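Local coordinates for protein 2',5'-phosphodiesterase 12 (PDB 4Z0V) that is a member of the endonuclease/exonuclease/phosphatase family, with a DNase I-like domain, a bound magnesium ion and an N-terminal beta domain, at residues 8-13 / 27-32; 39-44 / 77-82; 111-116 / 405-410; 127-132 / 432-437. All blocks are in the same frame, centred on the assembly; numbering follows the deposited sequence.

Contact 1 (8-13 / 27-32); sequences PAFTEL and PKLSLE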
# COMPACT_ATOMS: atom_id res chain seq x y z
N PRO A 8 -7.14 24.28 -20.55
CA PRO A 8 -6.77 23.64 -19.27
C PRO A 8 -7.81 23.98 -18.21
O PRO A 8 -8.24 25.13 -18.11
CB PRO A 8 -5.39 24.23 -18.96
CG PRO A 8 -4.90 24.79 -20.27
CD PRO A 8 -6.12 25.27 -20.96
N ALA A 9 -8.31 22.96 -17.50
CA ALA A 9 -9.34 23.13 -16.48
C ALA A 9 -9.24 22.05 -15.42
O ALA A 9 -8.95 20.91 -15.74
CB ALA A 9 -10.73 23.12 -17.12
N PHE A 10 -9.43 22.44 -14.15
CA PHE A 10 -9.45 21.51 -13.02
C PHE A 10 -10.87 20.96 -12.92
O PHE A 10 -11.79 21.73 -12.65
CB PHE A 10 -9.01 22.20 -11.68
CG PHE A 10 -7.55 22.58 -11.55
CD1 PHE A 10 -6.58 21.60 -11.38
CD2 PHE A 10 -7.16 23.91 -11.53
CE1 PHE A 10 -5.23 21.95 -11.28
CE2 PHE A 10 -5.81 24.26 -11.41
CZ PHE A 10 -4.85 23.28 -11.29
N THR A 11 -11.06 19.65 -13.22
CA THR A 11 -12.37 18.97 -13.14
C THR A 11 -12.72 18.70 -11.68
O THR A 11 -13.90 18.66 -11.32
CB THR A 11 -12.37 17.68 -13.95
OG1 THR A 11 -11.34 16.81 -13.47
CG2 THR A 11 -12.21 17.92 -15.43
N GLU A 12 -11.69 18.50 -10.85
CA GLU A 12 -11.85 18.29 -9.42
C GLU A 12 -10.79 19.12 -8.74
O GLU A 12 -9.67 19.18 -9.23
CB GLU A 12 -11.74 16.79 -9.03
CG GLU A 12 -12.79 15.89 -9.66
CD GLU A 12 -12.75 14.43 -9.27
OE1 GLU A 12 -11.77 13.73 -9.64
OE2 GLU A 12 -13.71 13.97 -8.62
N LEU A 13 -11.19 19.86 -7.72
CA LEU A 13 -10.33 20.71 -6.91
C LEU A 13 -10.90 20.59 -5.54
O LEU A 13 -12.05 21.02 -5.32
CB LEU A 13 -10.27 22.16 -7.45
CG LEU A 13 -9.20 23.03 -6.82
CD1 LEU A 13 -7.82 22.55 -7.21
CD2 LEU A 13 -9.36 24.46 -7.24
N PRO A 27 -3.79 18.62 -2.05
CA PRO A 27 -5.07 18.86 -2.72
C PRO A 27 -5.37 17.83 -3.79
O PRO A 27 -4.46 17.38 -4.48
CB PRO A 27 -4.89 20.24 -3.36
CG PRO A 27 -3.43 20.45 -3.49
CD PRO A 27 -2.81 19.68 -2.35
N LYS A 28 -6.66 17.52 -3.96
CA LYS A 28 -7.11 16.70 -5.06
C LYS A 28 -7.25 17.66 -6.22
O LYS A 28 -7.86 18.72 -6.06
CB LYS A 28 -8.44 15.99 -4.72
CG LYS A 28 -8.99 15.10 -5.84
CD LYS A 28 -10.22 14.38 -5.30
CE LYS A 28 -10.91 13.55 -6.32
NZ LYS A 28 -11.99 12.74 -5.70
N LEU A 29 -6.56 17.38 -7.32
CA LEU A 29 -6.62 18.18 -8.55
C LEU A 29 -6.75 17.26 -9.70
O LEU A 29 -5.81 16.52 -9.98
CB LEU A 29 -5.40 19.09 -8.82
CG LEU A 29 -4.47 19.56 -7.73
CD1 LEU A 29 -3.18 19.99 -8.34
CD2 LEU A 29 -5.02 20.78 -7.04
N SER A 30 -7.89 17.23 -10.33
CA SER A 30 -8.00 16.37 -11.51
C SER A 30 -7.96 17.35 -12.66
O SER A 30 -8.75 18.29 -12.70
CB SER A 30 -9.25 15.51 -11.45
OG SER A 30 -9.31 14.77 -10.24
N LEU A 31 -6.92 17.25 -13.47
CA LEU A 31 -6.70 18.22 -14.52
C LEU A 31 -7.03 17.68 -15.92
O LEU A 31 -6.54 16.62 -16.30
CB LEU A 31 -5.21 18.65 -14.42
CG LEU A 31 -4.76 19.99 -15.01
CD1 LEU A 31 -5.76 21.09 -14.76
CD2 LEU A 31 -3.42 20.40 -14.43
N GLU A 32 -7.87 18.42 -16.67
CA GLU A 32 -8.22 18.12 -18.07
C GLU A 32 -7.52 19.15 -18.98
O GLU A 32 -7.40 20.32 -18.61
CB GLU A 32 -9.75 18.09 -18.31
CG GLU A 32 -10.47 19.43 -18.29
CD GLU A 32 -11.90 19.47 -18.80
OE1 GLU A 32 -12.59 18.42 -18.74
OE2 GLU A 32 -12.34 20.55 -19.25
O HOH W 1 -11.27 11.24 -8.27
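A classic beta bulge sets Thr11 and Glu12 together opposite Ser30, fitting one extra residue into strand 9-14 and shifting its antiparallel register against strand 28-32. Ser30 O is the focus of the bulge: it accepts the amide N of Thr11 at 2.7 Å in a bond bent to 137°, and weaker bonds come from Thr11 OG1 and the amide of Glu12. Threonine suits this corner because OG1, placed between the backbone N and the carbonyl carbon (chi1 58°), turns toward Ser30 while CG2 rests on the Glu32 side chain. Ordinary pairing resumes on both sides, through Ala9 with Glu32 and through Ser30 N with Glu12 O.

On the face of Glu12 and Ser30, Ser30 OG donates to Glu12 OE1 at 2.7 Å, meeting it on the anti side of the carboxylate. The extended Lys28 passes obliquely over Glu12, but its NZ is a long 3.6 Å from Glu12 OE2; a water joins NZ weakly to OE1, and the stronger partner of NZ is Asp190 on helix 185-198. The opposite face is apolar. Leu31 CD1 sits over one face of the Phe10 ring, 3.9 Å from its centroid, and Leu29 CB touches Phe10 CD1 and CE1. Leu13 CD1 and Leu29 CD2 are unusually tight at 3.3 Å. Phe10 and Leu13 reach on to Cys81, and Leu29 to Phe41, consistent with the beta sandwich usual in the E-set clan. The chemistry implies a two-faced ribbon, greasy toward the neighbouring sheet and polar on its other side.

Contact 2 (39-44 / 77-82); sequences SLFRWY and LKLHCT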
# COMPACT_ATOMS: atom_id res chain seq x y z
N SER A 39 1.16 24.06 -14.45
CA SER A 39 0.18 24.85 -13.70
C SER A 39 0.84 25.72 -12.63
O SER A 39 2.00 25.52 -12.30
CB SER A 39 -0.87 23.92 -13.08
OG SER A 39 -1.63 23.33 -14.12
N LEU A 40 0.11 26.73 -12.13
CA LEU A 40 0.65 27.67 -11.13
C LEU A 40 -0.02 27.42 -9.80
O LEU A 40 -1.24 27.25 -9.76
CB LEU A 40 0.41 29.14 -11.56
CG LEU A 40 0.95 29.60 -12.94
CD1 LEU A 40 0.59 31.07 -13.18
CD2 LEU A 40 2.45 29.40 -13.06
N PHE A 41 0.75 27.39 -8.73
CA PHE A 41 0.21 27.19 -7.39
C PHE A 41 0.72 28.24 -6.46
O PHE A 41 1.89 28.63 -6.54
CB PHE A 41 0.63 25.80 -6.83
CG PHE A 41 0.18 24.65 -7.69
CD1 PHE A 41 -1.12 24.19 -7.64
CD2 PHE A 41 1.08 24.01 -8.54
CE1 PHE A 41 -1.55 23.14 -8.47
CE2 PHE A 41 0.65 22.95 -9.36
CZ PHE A 41 -0.65 22.53 -9.31
N ARG A 42 -0.12 28.70 -5.56
CA ARG A 42 0.34 29.63 -4.54
C ARG A 42 -0.50 29.40 -3.30
O ARG A 42 -1.72 29.36 -3.41
CB ARG A 42 0.25 31.10 -5.00
CG ARG A 42 0.65 32.12 -3.92
CD ARG A 42 2.12 32.00 -3.51
NE ARG A 42 3.02 32.59 -4.51
CZ ARG A 42 4.29 32.90 -4.29
NH1 ARG A 42 5.03 33.42 -5.26
NH2 ARG A 42 4.83 32.67 -3.10
N TRP A 43 0.14 29.25 -2.16
CA TRP A 43 -0.58 29.02 -0.92
C TRP A 43 -0.60 30.28 -0.09
O TRP A 43 0.42 30.98 0.03
CB TRP A 43 0.08 27.89 -0.13
CG TRP A 43 -0.23 26.54 -0.68
CD1 TRP A 43 0.53 25.81 -1.57
CD2 TRP A 43 -1.31 25.70 -0.30
NE1 TRP A 43 -0.06 24.58 -1.79
CE2 TRP A 43 -1.18 24.48 -1.00
CE3 TRP A 43 -2.38 25.85 0.62
CZ2 TRP A 43 -2.11 23.44 -0.85
CZ3 TRP A 43 -3.29 24.82 0.75
CH2 TRP A 43 -3.14 23.63 0.03
N TYR A 44 -1.74 30.52 0.56
CA TYR A 44 -1.97 31.63 1.49
C TYR A 44 -2.41 31.14 2.83
O TYR A 44 -2.99 30.05 2.94
CB TYR A 44 -3.04 32.58 0.99
CG TYR A 44 -2.76 33.16 -0.37
CD1 TYR A 44 -3.05 32.44 -1.52
CD2 TYR A 44 -2.29 34.46 -0.51
CE1 TYR A 44 -2.83 32.98 -2.79
CE2 TYR A 44 -2.07 35.02 -1.77
CZ TYR A 44 -2.34 34.27 -2.90
OH TYR A 44 -2.12 34.80 -4.15
N LEU A 77 -6.24 28.09 5.51
CA LEU A 77 -5.32 28.20 4.38
C LEU A 77 -6.11 28.39 3.12
O LEU A 77 -7.29 28.06 3.06
CB LEU A 77 -4.48 26.89 4.29
CG LEU A 77 -3.70 26.46 5.53
CD1 LEU A 77 -3.04 25.05 5.29
CD2 LEU A 77 -2.62 27.50 5.90
N LYS A 78 -5.46 28.91 2.08
CA LYS A 78 -6.14 29.07 0.81
C LYS A 78 -5.16 28.69 -0.29
O LYS A 78 -4.00 29.08 -0.23
CB LYS A 78 -6.61 30.54 0.64
CG LYS A 78 -7.32 30.80 -0.70
CD LYS A 78 -7.97 32.17 -0.78
CE LYS A 78 -7.04 33.23 -1.27
NZ LYS A 78 -7.79 34.43 -1.69
N LEU A 79 -5.63 27.93 -1.28
CA LEU A 79 -4.79 27.59 -2.43
C LEU A 79 -5.32 28.29 -3.66
O LEU A 79 -6.52 28.21 -3.94
CB LEU A 79 -4.76 26.05 -2.69
CG LEU A 79 -4.11 25.58 -4.04
CD1 LEU A 79 -2.61 25.89 -4.08
CD2 LEU A 79 -4.36 24.07 -4.28
N HIS A 80 -4.43 28.98 -4.38
CA HIS A 80 -4.69 29.53 -5.70
C HIS A 80 -4.08 28.58 -6.69
O HIS A 80 -2.89 28.28 -6.56
CB HIS A 80 -4.07 30.93 -5.90
CG HIS A 80 -4.11 31.38 -7.34
ND1 HIS A 80 -3.21 30.88 -8.29
CD2 HIS A 80 -4.97 32.23 -7.95
CE1 HIS A 80 -3.55 31.45 -9.44
NE2 HIS A 80 -4.59 32.29 -9.28
N CYS A 81 -4.81 28.22 -7.74
CA CYS A 81 -4.18 27.42 -8.77
C CYS A 81 -4.69 27.81 -10.14
O CYS A 81 -5.89 28.02 -10.32
CB CYS A 81 -4.32 25.93 -8.51
SG CYS A 81 -5.94 25.43 -7.92
N THR A 82 -3.76 27.95 -11.06
CA THR A 82 -4.02 28.30 -12.47
C THR A 82 -3.65 27.09 -13.32
O THR A 82 -2.47 26.73 -13.35
CB THR A 82 -3.25 29.56 -12.90
OG1 THR A 82 -3.68 30.65 -12.10
CG2 THR A 82 -3.53 29.93 -14.36
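Leu40 to Tyr44 run antiparallel to Lys78 to Thr82, with strand axes 4.7 Å apart at 169° and six backbone hydrogen bonds joining the pairs Leu40-Thr82, Arg42-His80 and Tyr44-Lys78. The non-hydrogen-bonded pairs, Phe41 with Cys81 and Trp43 with Leu79, send their side chains to one face. There the Leu79 branch crosses under the indole: CD1 lies over the five-membered ring of Trp43, 3.7 Å from its centroid and 15° off the normal, while Leu79 CB backs the six-membered part near CZ3 and CH2. The same CD1 approaches the edge of the Phe41 ring, and Cys81 CB comes within 3.7 Å of Phe41 CD1; Phe10 and Leu13 of strand 9-14 pack on Cys81, a compact residue in keeping with this close fit.

These two strands form the middle of a four-stranded antiparallel sheet, between 56-58 and 93-96, in a domain of the E-set clan, and their apolar face meets the ribbon of 9-14 and 28-32. The other face mixes polar and aromatic groups. Tyr44 and His80 lie side by side, with His80 CB in the ring plane of Tyr44 and 3.9 Å from its CE1. Lys78 bends at chi3 (88°), its CE coming 4.1 Å from Tyr44 CD1; NZ is 5.3 Å from the ring centroid, at that length at most a weak cation-pi attraction, and the ammonium has its salt bridge with Glu94 and a cation-pi contact with Trp56. Leu40 and Thr82 run alongside each other, CB to CB 3.9 Å, while Thr82 OG1 bonds to Ser92 and the Arg42 tip leads away to Thr59 O.

Contact 3 (111-116 / 405-410); sequences DHRHLY and QVIPLP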
# COMPACT_ATOMS: atom_id res chain seq x y z
N ASP A 111 8.39 8.60 12.11
CA ASP A 111 9.33 9.74 12.15
C ASP A 111 10.80 9.30 12.10
O ASP A 111 11.56 9.81 11.28
CB ASP A 111 9.11 10.64 13.36
CG ASP A 111 7.77 11.34 13.41
OD1 ASP A 111 7.12 11.48 12.34
OD2 ASP A 111 7.37 11.76 14.51
N HIS A 112 11.18 8.33 12.94
CA HIS A 112 12.55 7.82 12.95
C HIS A 112 12.84 7.05 11.65
O HIS A 112 13.94 7.12 11.14
CB HIS A 112 12.76 6.90 14.17
CG HIS A 112 14.15 6.34 14.22
ND1 HIS A 112 15.23 7.15 14.53
CD2 HIS A 112 14.59 5.10 13.93
CE1 HIS A 112 16.30 6.36 14.46
NE2 HIS A 112 15.97 5.13 14.09
N ARG A 113 11.83 6.35 11.11
CA ARG A 113 11.98 5.55 9.88
C ARG A 113 12.32 6.44 8.70
O ARG A 113 13.11 6.05 7.86
CB ARG A 113 10.68 4.78 9.62
CG ARG A 113 10.32 3.86 10.78
CD ARG A 113 9.19 2.92 10.39
NE ARG A 113 9.68 1.77 9.64
CZ ARG A 113 8.91 0.89 9.02
NH1 ARG A 113 7.59 1.05 9.01
NH2 ARG A 113 9.45 -0.17 8.42
N HIS A 114 11.81 7.68 8.69
CA HIS A 114 12.05 8.64 7.62
C HIS A 114 13.51 9.10 7.57
O HIS A 114 13.95 9.55 6.51
CB HIS A 114 11.11 9.84 7.74
CG HIS A 114 9.72 9.53 7.29
ND1 HIS A 114 8.67 10.36 7.61
CD2 HIS A 114 9.25 8.51 6.53
CE1 HIS A 114 7.60 9.83 7.05
NE2 HIS A 114 7.90 8.70 6.40
N LEU A 115 14.30 8.85 8.64
CA LEU A 115 15.74 9.14 8.58
C LEU A 115 16.46 8.19 7.62
O LEU A 115 17.58 8.47 7.22
CB LEU A 115 16.38 9.01 9.99
CG LEU A 115 15.82 9.93 11.08
CD1 LEU A 115 16.60 9.75 12.38
CD2 LEU A 115 15.85 11.41 10.65
N TYR A 116 15.83 7.04 7.29
CA TYR A 116 16.38 6.03 6.37
C TYR A 116 15.92 6.25 4.93
O TYR A 116 16.30 5.47 4.04
CB TYR A 116 15.95 4.63 6.82
CG TYR A 116 16.61 4.18 8.11
CD1 TYR A 116 16.15 4.64 9.34
CD2 TYR A 116 17.71 3.34 8.10
CE1 TYR A 116 16.79 4.28 10.53
CE2 TYR A 116 18.34 2.95 9.28
CZ TYR A 116 17.90 3.45 10.49
OH TYR A 116 18.50 3.05 11.66
N GLN A 405 19.21 -2.11 1.71
CA GLN A 405 18.98 -1.83 3.13
C GLN A 405 17.54 -2.13 3.48
O GLN A 405 16.66 -2.12 2.60
CB GLN A 405 19.35 -0.38 3.53
CG GLN A 405 18.50 0.71 2.91
CD GLN A 405 18.34 1.95 3.77
OE1 GLN A 405 18.78 2.03 4.95
NE2 GLN A 405 17.68 2.95 3.22
N VAL A 406 17.31 -2.40 4.77
CA VAL A 406 15.99 -2.63 5.36
C VAL A 406 15.75 -1.43 6.24
O VAL A 406 16.59 -1.13 7.10
CB VAL A 406 15.89 -3.96 6.16
CG1 VAL A 406 14.53 -4.10 6.85
CG2 VAL A 406 16.13 -5.15 5.24
N ILE A 407 14.61 -0.73 6.04
CA ILE A 407 14.24 0.40 6.88
C ILE A 407 13.69 -0.24 8.17
O ILE A 407 12.71 -1.00 8.10
CB ILE A 407 13.23 1.35 6.18
CG1 ILE A 407 13.87 2.14 5.00
CG2 ILE A 407 12.63 2.33 7.20
CD1 ILE A 407 14.38 1.39 3.74
N PRO A 408 14.35 -0.04 9.33
CA PRO A 408 13.91 -0.75 10.54
C PRO A 408 12.49 -0.46 10.94
O PRO A 408 12.02 0.67 10.80
CB PRO A 408 14.88 -0.24 11.63
CG PRO A 408 15.44 1.01 11.10
CD PRO A 408 15.51 0.83 9.61
N LEU A 409 11.83 -1.48 11.48
CA LEU A 409 10.48 -1.34 12.00
C LEU A 409 10.53 -0.49 13.26
O LEU A 409 11.59 -0.42 13.90
CB LEU A 409 9.89 -2.73 12.28
CG LEU A 409 9.23 -3.37 11.04
CD1 LEU A 409 10.29 -3.88 10.04
CD2 LEU A 409 8.35 -4.53 11.44
N PRO A 410 9.42 0.17 13.66
CA PRO A 410 9.44 0.92 14.93
C PRO A 410 9.86 0.03 16.09
O PRO A 410 9.65 -1.20 16.04
CB PRO A 410 7.97 1.35 15.12
CG PRO A 410 7.38 1.34 13.76
CD PRO A 410 8.07 0.18 13.05
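Arg113 and Tyr116 lay a short helical turn against Gln405 to Pro410, which includes the end of an outermost strand in one sheet of the DNase I-like domain and the proline-rich stretch beyond. From its base, Arg113 CB touches Ile407 CG2 at 4.0 Å. CG passes near Pro408 O, and CD meets Pro410 CD. A bend at chi3 (82°) then places NE 2.8 Å from Pro408 O, a bond whose acceptor is tilted 29° out of the guanidinium plane. At the tip NH2 makes a weak 3.4 Å bond to Ile407 O, which does lie in that plane, while NH1 turns to Ala432 O. Arginine suits the place: its N-H groups can serve several backbone carbonyls at once, and Pro410 CD covers part of one guanidinium face.

Tyr116 offers its ring to Pro408, whose CD lies over the ring centre, 3.5 Å from the centroid, a CH-pi contact; the CD hydrogens, next to the ring nitrogen, are somewhat polarised and suit the pi face. Ile407 CG1 packs on Tyr116 CB. Gln405 NE2 is shared between Tyr116 O, at 3.0 Å, and Asp436 OD2, its stronger partner, and Gln405 OE1 sits at the edge of the tyrosine ring, 3.6 Å from Tyr116 CD2.

Contact 4 (127-132 / 432-437); sequences RTVSYN and ALVCDL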
# COMPACT_ATOMS: atom_id res chain seq x y z
N ARG A 127 13.22 1.52 -4.17
CA ARG A 127 12.69 1.56 -2.81
C ARG A 127 11.26 0.99 -2.86
O ARG A 127 10.38 1.57 -3.51
CB ARG A 127 12.71 2.98 -2.22
CG ARG A 127 12.14 3.00 -0.80
CD ARG A 127 12.45 4.29 -0.09
NE ARG A 127 13.88 4.37 0.23
CZ ARG A 127 14.59 5.49 0.25
NH1 ARG A 127 14.01 6.67 -0.01
NH2 ARG A 127 15.89 5.45 0.51
N THR A 128 11.01 -0.07 -2.10
CA THR A 128 9.74 -0.79 -2.16
C THR A 128 9.06 -0.80 -0.81
O THR A 128 9.73 -0.92 0.23
CB THR A 128 10.04 -2.23 -2.65
OG1 THR A 128 10.74 -2.16 -3.90
CG2 THR A 128 8.77 -3.05 -2.88
N VAL A 129 7.73 -0.54 -0.82
CA VAL A 129 6.92 -0.50 0.40
C VAL A 129 5.82 -1.53 0.29
O VAL A 129 5.22 -1.65 -0.78
CB VAL A 129 6.30 0.92 0.60
CG1 VAL A 129 5.33 0.94 1.80
CG2 VAL A 129 7.38 2.00 0.74
N SER A 130 5.48 -2.22 1.38
CA SER A 130 4.28 -3.08 1.43
C SER A 130 3.57 -2.72 2.70
O SER A 130 4.19 -2.72 3.78
CB SER A 130 4.60 -4.58 1.37
OG SER A 130 3.38 -5.31 1.36
N TYR A 131 2.27 -2.37 2.60
CA TYR A 131 1.59 -1.88 3.81
C TYR A 131 0.10 -2.15 3.78
O TYR A 131 -0.57 -1.72 2.85
CB TYR A 131 1.82 -0.35 3.85
CG TYR A 131 1.49 0.43 5.10
CD1 TYR A 131 1.28 -0.21 6.32
CD2 TYR A 131 1.52 1.83 5.10
CE1 TYR A 131 1.10 0.52 7.50
CE2 TYR A 131 1.32 2.57 6.27
CZ TYR A 131 1.14 1.91 7.47
OH TYR A 131 1.00 2.64 8.63
N ASN A 132 -0.43 -2.81 4.83
CA ASN A 132 -1.87 -3.02 4.98
C ASN A 132 -2.30 -1.80 5.80
O ASN A 132 -1.87 -1.67 6.95
CB ASN A 132 -2.18 -4.38 5.65
CG ASN A 132 -3.65 -4.56 5.97
OD1 ASN A 132 -4.34 -3.60 6.35
ND2 ASN A 132 -4.17 -5.81 5.85
N ALA A 432 4.22 -0.82 8.11
CA ALA A 432 4.73 -0.79 6.75
C ALA A 432 6.08 -1.43 6.65
O ALA A 432 6.94 -1.22 7.53
CB ALA A 432 4.83 0.66 6.24
N LEU A 433 6.26 -2.25 5.61
CA LEU A 433 7.59 -2.79 5.29
C LEU A 433 8.21 -1.91 4.26
O LEU A 433 7.54 -1.55 3.30
CB LEU A 433 7.53 -4.22 4.76
CG LEU A 433 7.02 -5.28 5.69
CD1 LEU A 433 7.04 -6.59 4.96
CD2 LEU A 433 7.85 -5.35 6.97
N VAL A 434 9.46 -1.49 4.46
CA VAL A 434 10.15 -0.61 3.50
C VAL A 434 11.56 -1.13 3.32
O VAL A 434 12.26 -1.35 4.32
CB VAL A 434 10.17 0.87 3.98
CG1 VAL A 434 10.68 1.81 2.86
CG2 VAL A 434 8.81 1.33 4.49
N CYS A 435 12.00 -1.31 2.08
CA CYS A 435 13.38 -1.76 1.84
C CYS A 435 13.89 -1.18 0.54
O CYS A 435 13.11 -0.93 -0.38
CB CYS A 435 13.45 -3.28 1.82
SG CYS A 435 12.50 -4.00 0.47
N ASP A 436 15.21 -0.99 0.45
CA ASP A 436 15.81 -0.53 -0.78
C ASP A 436 16.39 -1.74 -1.47
O ASP A 436 17.13 -2.48 -0.83
CB ASP A 436 16.89 0.52 -0.50
CG ASP A 436 16.35 1.81 0.05
OD1 ASP A 436 15.11 1.98 0.06
OD2 ASP A 436 17.17 2.67 0.43
N LEU A 437 15.95 -2.00 -2.70
CA LEU A 437 16.42 -3.14 -3.50
C LEU A 437 17.40 -2.65 -4.54
O LEU A 437 17.30 -1.52 -4.97
CB LEU A 437 15.23 -3.81 -4.18
CG LEU A 437 14.10 -4.28 -3.26
CD1 LEU A 437 12.95 -4.86 -4.10
CD2 LEU A 437 14.63 -5.28 -2.22
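The side chains of Arg127 and Asp436 run alongside each other in the same direction, at one end of the antiparallel pairing of strands 125-132 and 433-439, neighbours in the six-stranded sheet of a DNase I-like beta sandwich. Their guanidinium and carboxylate planes are twisted 31° apart, yet each oxygen meets one nitrogen in a side-on grip: Arg127 NE donates to the syn lone pair of Asp436 OD1 at 2.7 Å, and Arg127 NH2 reaches Asp436 OD2 at 3.1 Å. The turn at chi3 (-70°) swings Arg127 NE toward the aspartate. Arg127 NH1 serves Lys119, Tyr173 and Asn174 carbonyls, so this buried charge is well supplied with acceptors; the ion pair probably favours the charged form of both groups.

Val129 and Val434 stand alongside each other on the same face, CG2 to CG1 3.9 Å; branched, compact valines suit strands beneath helix 159-172, whose Leu170 packs on Val129. Thr128, Ser130, Leu433 and Cys435 point the other way, into the interface with the second sheet, touching strands 322-327 and 387-397. Thr128 crosses Leu437 there, OG1 to CD1 3.5 Å. Between the strands, Thr128 with Cys435 and Ser130 with Leu433 each exchange two backbone hydrogen bonds.

At the far end Tyr131, with CG anti to the backbone N (chi1 -168°), spreads its ring over Ala432, while its OH bonds to Glu169. The tyrosine side chain is about 10 Å from the bound magnesium ion. A methyl suits a ring face: Ala432 CB lies over the ring centre, 3.6 Å from the centroid, and Ala432 N is 3.4 Å from Tyr131 CE1.

Contacts 1 and 2 both lie in the N-terminal domain and touch through Phe10, Leu13, Leu29 and Leu31, so the apolar face of each sheet serves as the other's floor while polar groups take the outer faces. Contact 4 lies in a sheet of the DNase I-like domain, and contact 3 sets a helical turn against the edge of the same sheet; the two touch as well, strands 401-406 and 433-439 being neighbours, and Asp436 links Arg127 to Gln405. Contact 4 is wholly buried, and its ion pair is satisfied inside the core; contact 3 lies nearer the surface, on backbone carbonyls and prolines rather than regular strand pairing. The two pairs stay apart, contacts 1 and 3 having nearest atoms about 17 Å distant.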